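Local structure of CaaX farnesyltransferase alpha subunit Ram2 (Aspergillus fumigatus, 4L9P) at residues V63-T77 with T89-K103. The protein forms the alpha subunit of a heterodimeric CaaX farnesyltransferase, which probably attaches an isoprenoid to proteins ending in a CaaX motif. The protein carries 1 engineered substitution. Residues are numbered along the deposited sequence; the frame is centred on the assembly and turned at random.
Sequences VMAANEMSERALRLT and TVWIYRAKILFALGK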
ATOM      1  N   VAL A  63      24.918   6.248 -23.509  1.00 14.89           N
ATOM      2  CA  VAL A  63      25.515   7.213 -22.598  1.00 16.38           C
ATOM      3  C   VAL A  63      25.653   6.656 -21.184  1.00 16.23           C
ATOM      4  O   VAL A  63      26.652   6.914 -20.510  1.00 17.04           O
ATOM      5  CB  VAL A  63      24.868   8.637 -22.627  1.00 17.80           C
ATOM      6  CG1 VAL A  63      25.172   9.296 -23.966  1.00 18.78           C
ATOM      7  CG2 VAL A  63      23.369   8.613 -22.374  1.00 18.89           C
ATOM      8  N   MET A  64      24.629   5.919 -20.717  1.00 15.54           N
ATOM      9  CA  MET A  64      24.733   5.406 -19.372  1.00 16.14           C
ATOM     10  C   MET A  64      25.836   4.330 -19.269  1.00 18.35           C
ATOM     11  O   MET A  64      26.556   4.265 -18.273  1.00 19.73           O
ATOM     12  CB  MET A  64      23.379   4.841 -18.943  1.00 14.83           C
ATOM     13  CG  MET A  64      22.328   5.941 -18.745  1.00 14.11           C
ATOM     14  SD  MET A  64      20.779   5.349 -18.041  1.00 15.08           S
ATOM     15  CE  MET A  64      20.370   4.031 -19.150  1.00 18.57           C
ATOM     16  N   ALA A  65      25.967   3.497 -20.293  1.00 19.87           N
ATOM     17  CA  ALA A  65      27.025   2.497 -20.307  1.00 21.76           C
ATOM     18  C   ALA A  65      28.433   3.147 -20.243  1.00 22.09           C
ATOM     19  O   ALA A  65      29.365   2.586 -19.652  1.00 24.11           O
ATOM     20  CB  ALA A  65      26.902   1.619 -21.574  1.00 23.11           C
ATOM     21  N   ALA A  66      28.575   4.321 -20.857  1.00 20.52           N
ATOM     22  CA  ALA A  66      29.840   5.064 -20.834  1.00 21.07           C
ATOM     23  C   ALA A  66      29.979   5.946 -19.576  1.00 21.99           C
ATOM     24  O   ALA A  66      31.004   6.591 -19.379  1.00 23.04           O
ATOM     25  CB  ALA A  66      29.914   5.923 -22.103  1.00 22.12           C
ATOM     26  N   ASN A  67      28.925   6.001 -18.746  1.00 21.18           N
ATOM     27  CA  ASN A  67      28.895   6.882 -17.594  1.00 21.71           C
ATOM     28  C   ASN A  67      29.139   8.335 -18.013  1.00 20.47           C
ATOM     29  O   ASN A  67      29.817   9.095 -17.315  1.00 20.04           O
ATOM     30  CB  ASN A  67      29.877   6.424 -16.499  1.00 25.00           C
ATOM     31  CG  ASN A  67      29.520   6.988 -15.122  1.00 28.51           C
ATOM     32  OD1 ASN A  67      28.351   7.147 -14.778  1.00 29.05           O
ATOM     33  ND2 ASN A  67      30.527   7.352 -14.362  1.00 30.86           N
ATOM     34  N   GLU A  68      28.554   8.712 -19.147  1.00 18.67           N
ATOM     35  CA  GLU A  68      28.778  10.032 -19.724  1.00 17.61           C
ATOM     36  C   GLU A  68      28.018  11.107 -18.971  1.00 17.16           C
ATOM     37  O   GLU A  68      26.762  10.976 -18.782  1.00 17.78           O
ATOM     38  CB  GLU A  68      28.343  10.046 -21.179  1.00 16.52           C
ATOM     39  CG  GLU A  68      28.501  11.430 -21.802  1.00 17.21           C
ATOM     40  CD  GLU A  68      28.213  11.457 -23.301  1.00 18.45           C
ATOM     41  OE1 GLU A  68      28.645  10.542 -24.030  1.00 19.77           O
ATOM     42  OE2 GLU A  68      27.532  12.417 -23.745  1.00 18.75           O
ATOM     43  N   MET A  69      28.735  12.098 -18.467  1.00 18.09           N
ATOM     44  CA  MET A  69      28.177  13.265 -17.788  1.00 18.70           C
ATOM     45  C   MET A  69      28.384  14.434 -18.696  1.00 17.95           C
ATOM     46  O   MET A  69      29.515  14.930 -18.816  1.00 19.30           O
ATOM     47  CB  MET A  69      28.888  13.516 -16.446  1.00 20.35           C
ATOM     48  CG  MET A  69      28.877  12.304 -15.461  1.00 20.36           C
ATOM     49  SD  MET A  69      27.274  12.053 -14.690  1.00 21.09           S
ATOM     50  CE  MET A  69      26.759  10.560 -15.472  1.00 20.01           C
ATOM     51  N   SER A  70      27.348  14.854 -19.405  1.00 14.74           N
ATOM     52  CA  SER A  70      27.528  15.856 -20.446  1.00 14.20           C
ATOM     53  C   SER A  70      26.253  16.647 -20.642  1.00 13.21           C
ATOM     54  O   SER A  70      25.147  16.207 -20.275  1.00 14.70           O
ATOM     55  CB  SER A  70      27.872  15.131 -21.741  1.00 14.07           C
ATOM     56  OG  SER A  70      26.727  14.458 -22.255  1.00 15.06           O
ATOM     57  N   GLU A  71      26.358  17.793 -21.251  1.00 14.53           N
ATOM     58  CA  GLU A  71      25.181  18.556 -21.622  1.00 14.39           C
ATOM     59  C   GLU A  71      24.271  17.822 -22.611  1.00 13.71           C
ATOM     60  O   GLU A  71      23.023  17.893 -22.486  1.00 12.95           O
ATOM     61  CB  GLU A  71      25.588  19.919 -22.202  1.00 15.93           C
ATOM     62  CG  GLU A  71      26.269  20.817 -21.184  1.00 19.15           C
ATOM     63  CD  GLU A  71      25.317  21.424 -20.178  1.00 21.52           C
ATOM     64  OE1 GLU A  71      24.078  21.324 -20.345  1.00 23.12           O
ATOM     65  OE2 GLU A  71      25.821  22.012 -19.187  1.00 23.28           O
ATOM     66  N   ARG A  72      24.827  17.137 -23.612  1.00 12.65           N
ATOM     67  CA  ARG A  72      23.973  16.406 -24.536  1.00 13.34           C
ATOM     68  C   ARG A  72      23.184  15.323 -23.787  1.00 12.48           C
ATOM     69  O   ARG A  72      22.010  15.113 -24.082  1.00 12.04           O
ATOM     70  CB  ARG A  72      24.738  15.827 -25.760  1.00 14.21           C
ATOM     71  CG  ARG A  72      25.720  14.722 -25.439  1.00 14.29           C
ATOM     72  CD  ARG A  72      26.378  14.161 -26.752  1.00 15.67           C
ATOM     73  NE  ARG A  72      27.269  13.099 -26.354  1.00 16.53           N
ATOM     74  CZ  ARG A  72      28.180  12.585 -27.147  1.00 17.70           C
ATOM     75  NH1 ARG A  72      28.267  13.051 -28.401  1.00 17.89           N
ATOM     76  NH2 ARG A  72      28.965  11.625 -26.689  1.00 19.56           N
ATOM     77  N   ALA A  73      23.843  14.623 -22.873  1.00 12.96           N
ATOM     78  CA  ALA A  73      23.157  13.576 -22.103  1.00 12.70           C
ATOM     79  C   ALA A  73      22.064  14.190 -21.262  1.00 11.66           C
ATOM     80  O   ALA A  73      20.967  13.592 -21.133  1.00 11.22           O
ATOM     81  CB  ALA A  73      24.174  12.826 -21.228  1.00 12.88           C
ATOM     82  N   LEU A  74      22.320  15.359 -20.693  1.00 10.87           N
ATOM     83  CA  LEU A  74      21.287  16.026 -19.905  1.00 10.49           C
ATOM     84  C   LEU A  74      20.051  16.348 -20.769  1.00 10.76           C
ATOM     85  O   LEU A  74      18.910  16.060 -20.389  1.00 11.12           O
ATOM     86  CB  LEU A  74      21.865  17.265 -19.194  1.00 10.92           C
ATOM     87  CG  LEU A  74      20.891  18.040 -18.280  1.00 11.41           C
ATOM     88  CD1 LEU A  74      20.456  17.156 -17.071  1.00 12.01           C
ATOM     89  CD2 LEU A  74      21.570  19.345 -17.813  1.00 12.88           C
ATOM     90  N   ARG A  75      20.240  16.906 -21.951  1.00 11.08           N
ATOM     91  CA  ARG A  75      19.146  17.189 -22.894  1.00 10.88           C
ATOM     92  C   ARG A  75      18.420  15.895 -23.306  1.00  9.74           C
ATOM     93  O   ARG A  75      17.180  15.843 -23.329  1.00 10.72           O
ATOM     94  CB  ARG A  75      19.692  17.861 -24.159  1.00 14.54           C
ATOM     95  CG  ARG A  75      20.148  19.287 -23.953  1.00 19.13           C
ATOM     96  CD  ARG A  75      20.353  20.029 -25.323  1.00 24.09           C
ATOM     97  NE  ARG A  75      21.103  19.251 -26.325  1.00 27.62           N
ATOM     98  CZ  ARG A  75      22.433  19.237 -26.457  1.00 28.71           C
ATOM     99  NH1 ARG A  75      23.210  19.993 -25.673  1.00 26.96           N
ATOM    100  NH2 ARG A  75      22.982  18.480 -27.409  1.00 29.67           N
ATOM    101  N   LEU A  76      19.171  14.815 -23.453  1.00  9.82           N
ATOM    102  CA  LEU A  76      18.572  13.525 -23.804  1.00  9.59           C
ATOM    103  C   LEU A  76      17.622  13.061 -22.670  1.00  9.07           C
ATOM    104  O   LEU A  76      16.518  12.557 -22.918  1.00 10.73           O
ATOM    105  CB  LEU A  76      19.690  12.486 -23.973  1.00  9.81           C
ATOM    106  CG  LEU A  76      19.210  11.043 -24.202  1.00 10.81           C
ATOM    107  CD1 LEU A  76      18.254  10.887 -25.401  1.00 11.48           C
ATOM    108  CD2 LEU A  76      20.388  10.086 -24.335  1.00 12.94           C
ATOM    109  N   THR A  77      18.077  13.187 -21.437  1.00  8.72           N
ATOM    110  CA  THR A  77      17.175  12.794 -20.332  1.00  8.23           C
ATOM    111  C   THR A  77      15.893  13.635 -20.317  1.00  8.15           C
ATOM    112  O   THR A  77      14.830  13.085 -20.031  1.00  9.36           O
ATOM    113  CB  THR A  77      17.848  12.881 -18.949  1.00  9.11           C
ATOM    114  OG1 THR A  77      18.141  14.247 -18.550  1.00  9.53           O
ATOM    115  CG2 THR A  77      19.068  11.958 -18.833  1.00 10.84           C
ATOM    116  N   THR A  89      14.656   5.045 -14.376  1.00  8.74           N
ATOM    117  CA  THR A  89      16.122   5.067 -14.600  1.00  8.26           C
ATOM    118  C   THR A  89      16.590   6.453 -15.125  1.00  8.27           C
ATOM    119  O   THR A  89      17.593   6.984 -14.668  1.00  9.69           O
ATOM    120  CB  THR A  89      16.503   4.024 -15.634  1.00  8.84           C
ATOM    121  OG1 THR A  89      16.117   2.724 -15.151  1.00 10.09           O
ATOM    122  CG2 THR A  89      18.026   4.005 -15.901  1.00 10.49           C
ATOM    123  N   VAL A  90      15.832   7.038 -16.048  1.00  8.16           N
ATOM    124  CA  VAL A  90      16.346   8.285 -16.669  1.00  8.45           C
ATOM    125  C   VAL A  90      16.373   9.423 -15.650  1.00  8.23           C
ATOM    126  O   VAL A  90      17.250  10.289 -15.698  1.00  8.91           O
ATOM    127  CB  VAL A  90      15.524   8.649 -17.908  1.00 11.24           C
ATOM    128  CG1 VAL A  90      14.185   9.231 -17.579  1.00 12.57           C
ATOM    129  CG2 VAL A  90      16.293   9.704 -18.753  1.00 12.90           C
ATOM    130  N   TRP A  91      15.454   9.435 -14.664  1.00  8.16           N
ATOM    131  CA  TRP A  91      15.507  10.494 -13.646  1.00  8.67           C
ATOM    132  C   TRP A  91      16.741  10.347 -12.755  1.00  9.48           C
ATOM    133  O   TRP A  91      17.376  11.344 -12.382  1.00  9.81           O
ATOM    134  CB  TRP A  91      14.260  10.368 -12.730  1.00  7.32           C
ATOM    135  CG  TRP A  91      13.016  10.861 -13.324  1.00  7.13           C
ATOM    136  CD1 TRP A  91      11.999  10.126 -13.961  1.00  6.75           C
ATOM    137  CD2 TRP A  91      12.614  12.218 -13.382  1.00  7.68           C
ATOM    138  NE1 TRP A  91      10.996  10.985 -14.387  1.00  7.38           N
ATOM    139  CE2 TRP A  91      11.356  12.270 -14.042  1.00  8.06           C
ATOM    140  CE3 TRP A  91      13.208  13.415 -12.972  1.00  9.09           C
ATOM    141  CZ2 TRP A  91      10.666  13.459 -14.211  1.00  9.27           C
ATOM    142  CZ3 TRP A  91      12.503  14.604 -13.158  1.00 10.98           C
ATOM    143  CH2 TRP A  91      11.249  14.624 -13.758  1.00 10.77           C
ATOM    144  N   ILE A  92      17.052   9.115 -12.364  1.00 10.10           N
ATOM    145  CA  ILE A  92      18.228   8.938 -11.530  1.00 11.10           C
ATOM    146  C   ILE A  92      19.509   9.329 -12.280  1.00  9.70           C
ATOM    147  O   ILE A  92      20.391  10.002 -11.709  1.00 10.10           O
ATOM    148  CB  ILE A  92      18.318   7.472 -11.063  1.00 13.50           C
ATOM    149  CG1 ILE A  92      17.109   7.215 -10.134  1.00 16.30           C
ATOM    150  CG2 ILE A  92      19.663   7.158 -10.365  1.00 13.93           C
ATOM    151  CD1 ILE A  92      16.796   5.851 -10.029  1.00 19.42           C
ATOM    152  N   TYR A  93      19.597   8.968 -13.568  1.00  9.29           N
ATOM    153  CA  TYR A  93      20.757   9.356 -14.361  1.00  9.69           C
ATOM    154  C   TYR A  93      20.786  10.900 -14.532  1.00  8.94           C
ATOM    155  O   TYR A  93      21.846  11.515 -14.416  1.00  9.64           O
ATOM    156  CB  TYR A  93      20.666   8.636 -15.697  1.00 10.95           C
ATOM    157  CG  TYR A  93      21.783   8.943 -16.644  1.00 14.56           C
ATOM    158  CD1 TYR A  93      23.070   8.812 -16.276  1.00 17.44           C
ATOM    159  CD2 TYR A  93      21.482   9.370 -17.948  1.00 16.20           C
ATOM    160  CE1 TYR A  93      24.143   9.117 -17.227  1.00 17.44           C
ATOM    161  CE2 TYR A  93      22.456   9.653 -18.871  1.00 18.18           C
ATOM    162  CZ  TYR A  93      23.791   9.525 -18.514  1.00 18.06           C
ATOM    163  OH  TYR A  93      24.734   9.841 -19.493  1.00 19.54           O
ATOM    164  N   ARG A  94      19.641  11.536 -14.757  1.00  9.24           N
ATOM    165  CA  ARG A  94      19.584  12.995 -14.833  1.00  8.80           C
ATOM    166  C   ARG A  94      20.164  13.633 -13.585  1.00  9.55           C
ATOM    167  O   ARG A  94      20.950  14.567 -13.694  1.00  9.56           O
ATOM    168  CB  ARG A  94      18.126  13.470 -15.087  1.00  8.56           C
ATOM    169  CG  ARG A  94      17.997  14.967 -15.155  1.00  8.48           C
ATOM    170  CD  ARG A  94      16.551  15.395 -15.504  1.00  8.79           C
ATOM    171  NE  ARG A  94      16.484  16.852 -15.649  1.00  8.39           N
ATOM    172  CZ  ARG A  94      16.617  17.482 -16.805  1.00  8.96           C
ATOM    173  NH1 ARG A  94      16.861  16.780 -17.905  1.00  9.80           N
ATOM    174  NH2 ARG A  94      16.532  18.818 -16.834  1.00  9.41           N
ATOM    175  N   ALA A  95      19.767  13.153 -12.388  1.00  8.60           N
ATOM    176  CA  ALA A  95      20.284  13.784 -11.210  1.00 10.24           C
ATOM    177  C   ALA A  95      21.809  13.626 -11.110  1.00 11.44           C
ATOM    178  O   ALA A  95      22.499  14.561 -10.677  1.00 11.88           O
ATOM    179  CB  ALA A  95      19.618  13.191  -9.938  1.00 10.88           C
ATOM    180  N   LYS A  96      22.317  12.456 -11.483  1.00 12.44           N
ATOM    181  CA  LYS A  96      23.797  12.281 -11.504  1.00 13.60           C
ATOM    182  C   LYS A  96      24.450  13.339 -12.376  1.00 13.79           C
ATOM    183  O   LYS A  96      25.440  13.957 -11.948  1.00 14.90           O
ATOM    184  CB  LYS A  96      24.154  10.916 -12.053  1.00 15.33           C
ATOM    185  CG  LYS A  96      23.854   9.770 -11.125  1.00 17.95           C
ATOM    186  CD  LYS A  96      24.342   8.476 -11.832  1.00 21.17           C
ATOM    187  CE  LYS A  96      24.186   7.246 -10.963  1.00 23.04           C
ATOM    188  NZ  LYS A  96      24.792   6.095 -11.712  1.00 23.53           N
ATOM    189  N   ILE A  97      23.901  13.577 -13.564  1.00 11.16           N
ATOM    190  CA  ILE A  97      24.509  14.558 -14.486  1.00 10.91           C
ATOM    191  C   ILE A  97      24.439  15.966 -13.887  1.00 12.36           C
ATOM    192  O   ILE A  97      25.412  16.701 -13.902  1.00 12.63           O
ATOM    193  CB  ILE A  97      23.778  14.583 -15.833  1.00 11.10           C
ATOM    194  CG1 ILE A  97      23.866  13.218 -16.526  1.00 11.63           C
ATOM    195  CG2 ILE A  97      24.382  15.702 -16.721  1.00 11.34           C
ATOM    196  CD1 ILE A  97      22.896  13.041 -17.691  1.00 12.61           C
ATOM    197  N   LEU A  98      23.317  16.370 -13.314  1.00 11.51           N
ATOM    198  CA  LEU A  98      23.168  17.706 -12.765  1.00 13.12           C
ATOM    199  C   LEU A  98      24.215  17.959 -11.707  1.00 14.87           C
ATOM    200  O   LEU A  98      24.820  19.013 -11.702  1.00 14.75           O
ATOM    201  CB  LEU A  98      21.777  17.837 -12.115  1.00 12.51           C
ATOM    202  CG  LEU A  98      20.625  17.843 -13.110  1.00 11.68           C
ATOM    203  CD1 LEU A  98      19.299  17.630 -12.312  1.00 11.70           C
ATOM    204  CD2 LEU A  98      20.570  19.180 -13.836  1.00 12.16           C
ATOM    205  N   PHE A  99      24.417  17.008 -10.793  1.00 15.69           N
ATOM    206  CA  PHE A  99      25.442  17.199  -9.780  1.00 17.17           C
ATOM    207  C   PHE A  99      26.869  17.162 -10.372  1.00 18.45           C
ATOM    208  O   PHE A  99      27.710  18.028 -10.038  1.00 19.84           O
ATOM    209  CB  PHE A  99      25.233  16.203  -8.665  1.00 17.40           C
ATOM    210  CG  PHE A  99      24.111  16.579  -7.768  1.00 17.60           C
ATOM    211  CD1 PHE A  99      24.255  17.626  -6.830  1.00 18.70           C
ATOM    212  CD2 PHE A  99      22.900  15.919  -7.834  1.00 18.68           C
ATOM    213  CE1 PHE A  99      23.186  17.992  -5.983  1.00 18.69           C
ATOM    214  CE2 PHE A  99      21.856  16.267  -6.978  1.00 18.09           C
ATOM    215  CZ  PHE A  99      21.998  17.300  -6.073  1.00 18.37           C
ATOM    216  N   ALA A 100      27.137  16.208 -11.278  1.00 17.89           N
ATOM    217  CA  ALA A 100      28.493  16.094 -11.850  1.00 18.20           C
ATOM    218  C   ALA A 100      28.908  17.340 -12.629  1.00 18.70           C
ATOM    219  O   ALA A 100      30.099  17.733 -12.628  1.00 19.65           O
ATOM    220  CB  ALA A 100      28.547  14.897 -12.716  1.00 18.07           C
ATOM    221  N   LEU A 101      27.981  17.997 -13.290  1.00 17.83           N
ATOM    222  CA  LEU A 101      28.314  19.186 -14.083  1.00 17.98           C
ATOM    223  C   LEU A 101      28.169  20.492 -13.314  1.00 17.62           C
ATOM    224  O   LEU A 101      28.442  21.572 -13.866  1.00 18.20           O
ATOM    225  CB  LEU A 101      27.440  19.262 -15.330  1.00 18.51           C
ATOM    226  CG  LEU A 101      27.586  18.103 -16.304  1.00 19.99           C
ATOM    227  CD1 LEU A 101      26.687  18.361 -17.515  1.00 19.57           C
ATOM    228  CD2 LEU A 101      29.055  17.897 -16.730  1.00 21.46           C
ATOM    229  N   GLY A 102      27.765  20.415 -12.042  1.00 17.47           N
ATOM    230  CA  GLY A 102      27.556  21.630 -11.276  1.00 18.26           C
ATOM    231  C   GLY A 102      26.487  22.496 -11.907  1.00 17.80           C
ATOM    232  O   GLY A 102      26.622  23.731 -11.941  1.00 18.62           O
ATOM    233  N   LYS A 103      25.408  21.875 -12.411  1.00 15.73           N
ATOM    234  CA  LYS A 103      24.349  22.687 -13.028  1.00 14.98           C
ATOM    235  C   LYS A 103      23.631  23.548 -11.978  1.00 15.64           C
ATOM    236  O   LYS A 103      23.567  23.214 -10.771  1.00 16.70           O
ATOM    237  CB  LYS A 103      23.303  21.736 -13.655  1.00 13.71           C
ATOM    238  CG  LYS A 103      23.897  20.867 -14.783  1.00 14.11           C
ATOM    239  CD  LYS A 103      24.496  21.755 -15.960  1.00 15.97           C
ATOM    240  CE  LYS A 103      23.377  22.619 -16.620  1.00 17.25           C
ATOM    241  NZ  LYS A 103      23.923  23.567 -17.671  1.00 18.86           N
TER
HETATM  242  O   HOH W   1      27.516   6.499 -12.182  1.00 33.49           O
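Tyr93 enters a hole bounded by Val63, Met64, Ala73 and Thr77, and its ring is held on both faces. Met64 CG lies 3.5 Å from the centroid of the Tyr93 ring, a CH-pi contact over the face, near its centre; Ile97 CD1 covers the opposite face nearer the rim. With chi1 at 179°, CG trans to the backbone N, the ring reaches across to the connection between helices 51-65 and 71-83, where Tyr93 OH donates to Glu68 O; the modelled 2.4 Å is doubtfully short. The two covered faces limit the tilt of the ring, and the acceptor lies near its plane. Glu68 is itself held by its carboxylate, which Arg72 grips side-on through NE and NH2 while Ser70 OG adds a third bond.

Thr77 is the reciprocal knob, set among Val90, Tyr93, Arg94 and Ile97. Its CG2 comes within 3.6 Å of Tyr93 CD2, and OG1 both donates to Leu74 O and accepts from Arg94 NH1 at 2.9 Å, a bent bond of 140°. Leu74 CD1 covers one face of that guanidinium, whose NH2 forms a salt bridge with Glu108 of helix 105-118.

Toward the C-terminal end of helix 88-100 the contact opens to solvent. At the border the bent Met69 chain closes the packing, CE 3.5 Å from Tyr93 CE1 and SD over Ala100 CB. Beyond it, a water links Asn67 OD1 to Lys96 NZ, and a salt bridge runs from Lys103 NZ to the syn lone pair of exposed Glu71 OE2, 2.9 Å away.

Helices 71-77 and 89-100, antiparallel at 148° with axes 9.5 Å apart, form the helical hairpin of a prenyltransferase alpha-subunit repeat, the TPR-like unit of this family's alpha-alpha superhelix.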